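Local coordinates for protein adhesin LabA (Helicobacter pylori, PDB 6GMM) that probably mediates attachment of the bacterium to the gastric mucosa by recognising LacdiNAc-bearing glycans, at residues A[118-122]-A[123-127]. Residues are numbered along the deposited sequence; the frame is centred on the assembly and turned at random.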
# COMPACT_ATOMS: atom_id res chain seq x y z
N TYR A 118 -39.86 7.98 12.17
CA TYR A 118 -39.20 8.48 10.95
C TYR A 118 -38.93 7.35 9.96
O TYR A 118 -38.75 6.22 10.38
CB TYR A 118 -37.86 9.13 11.33
CG TYR A 118 -37.99 10.28 12.31
CD1 TYR A 118 -38.38 11.55 11.89
CD2 TYR A 118 -37.75 10.09 13.67
CE1 TYR A 118 -38.49 12.61 12.78
CE2 TYR A 118 -37.86 11.14 14.58
CZ TYR A 118 -38.21 12.41 14.13
OH TYR A 118 -38.27 13.46 15.00
N GLU A 119 -38.87 7.64 8.64
CA GLU A 119 -38.59 6.61 7.62
C GLU A 119 -37.10 6.49 7.28
O GLU A 119 -36.47 7.49 6.90
CB GLU A 119 -39.46 6.80 6.36
CG GLU A 119 -40.94 6.57 6.62
CD GLU A 119 -41.27 5.30 7.40
OE1 GLU A 119 -41.12 4.19 6.84
OE2 GLU A 119 -41.62 5.43 8.59
N PRO A 120 -36.50 5.29 7.44
CA PRO A 120 -35.05 5.16 7.17
C PRO A 120 -34.60 5.52 5.76
O PRO A 120 -35.31 5.27 4.78
CB PRO A 120 -34.73 3.71 7.51
CG PRO A 120 -36.02 3.00 7.49
CD PRO A 120 -37.08 4.00 7.86
N GLY A 121 -33.43 6.13 5.67
CA GLY A 121 -32.84 6.53 4.40
C GLY A 121 -31.91 7.72 4.51
O GLY A 121 -31.74 8.28 5.59
N PRO A 122 -31.27 8.14 3.40
CA PRO A 122 -30.36 9.31 3.47
C PRO A 122 -31.04 10.56 4.03
O PRO A 122 -32.21 10.80 3.73
CB PRO A 122 -29.91 9.49 2.03
CG PRO A 122 -30.12 8.17 1.39
CD PRO A 122 -31.34 7.61 2.02
N TYR A 123 -30.32 11.33 4.89
CA TYR A 123 -30.79 12.56 5.54
C TYR A 123 -31.92 12.25 6.53
O TYR A 123 -32.60 13.16 7.04
CB TYR A 123 -31.13 13.68 4.52
CG TYR A 123 -29.91 14.17 3.76
CD1 TYR A 123 -29.30 13.37 2.79
CD2 TYR A 123 -29.40 15.45 3.96
CE1 TYR A 123 -28.19 13.82 2.08
CE2 TYR A 123 -28.28 15.90 3.27
CZ TYR A 123 -27.69 15.09 2.31
OH TYR A 123 -26.58 15.53 1.62
N SER A 124 -32.08 10.95 6.84
CA SER A 124 -33.07 10.47 7.81
C SER A 124 -32.39 9.43 8.70
O SER A 124 -31.17 9.44 8.78
CB SER A 124 -34.28 9.89 7.08
OG SER A 124 -35.26 9.59 8.04
N ILE A 125 -33.14 8.57 9.38
CA ILE A 125 -32.56 7.58 10.27
C ILE A 125 -31.90 6.42 9.52
O ILE A 125 -32.19 6.16 8.35
CB ILE A 125 -33.59 7.08 11.32
CG1 ILE A 125 -34.72 6.20 10.68
CG2 ILE A 125 -34.17 8.25 12.15
CD1 ILE A 125 -35.43 5.21 11.67
N LEU A 126 -31.03 5.71 10.24
CA LEU A 126 -30.37 4.55 9.68
C LEU A 126 -31.27 3.35 9.84
O LEU A 126 -31.66 3.03 10.93
CB LEU A 126 -29.00 4.32 10.36
CG LEU A 126 -28.07 3.32 9.70
CD1 LEU A 126 -27.60 3.83 8.35
CD2 LEU A 126 -26.86 3.02 10.58
N SER A 127 -31.58 2.65 8.75
CA SER A 127 -32.35 1.41 8.72
C SER A 127 -31.77 0.37 9.72
O SER A 127 -30.57 0.37 9.97
CB SER A 127 -32.22 0.81 7.33
OG SER A 127 -32.98 -0.38 7.22
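A type II beta turn from Gly121 to Ser124, in the loop between strand 111-113 and helix 128-145, folds this chain back on itself. Its closing bond runs from Ser124 N to Gly121 O (3.0 Å). A second backbone bond joins Gly121 N to Ile125 O (3.0 Å). The same Ile125 carbonyl receives a CA-H contact from Pro120 CA at 3.3 Å. Ser124 adds a side-chain tie: with chi1 at -173°, OG swings opposite its own N and donates to Glu119 O (2.7 Å), approaching from above that carbonyl's plane. The two gamma carbons of Ile125 divide the work, CG1 lying 3.7 Å from Pro120 CA while CG2 meets Tyr118 CB (3.9 Å). Further along, Pro120 CB rests on the backbone of Ser127, 3.5 Å from its CA. At the turn's corner Tyr123 has the positive phi (66°) of a type II third position; its hydroxyl bonds to Asp231, and its backbone to Cys206, tying the corner to neighbouring loops. Ser127, three residues beyond the turn, takes the N-cap position of helix 128-145, so a type II turn with proline at its second position leads the chain into that helix of the adhesion domain.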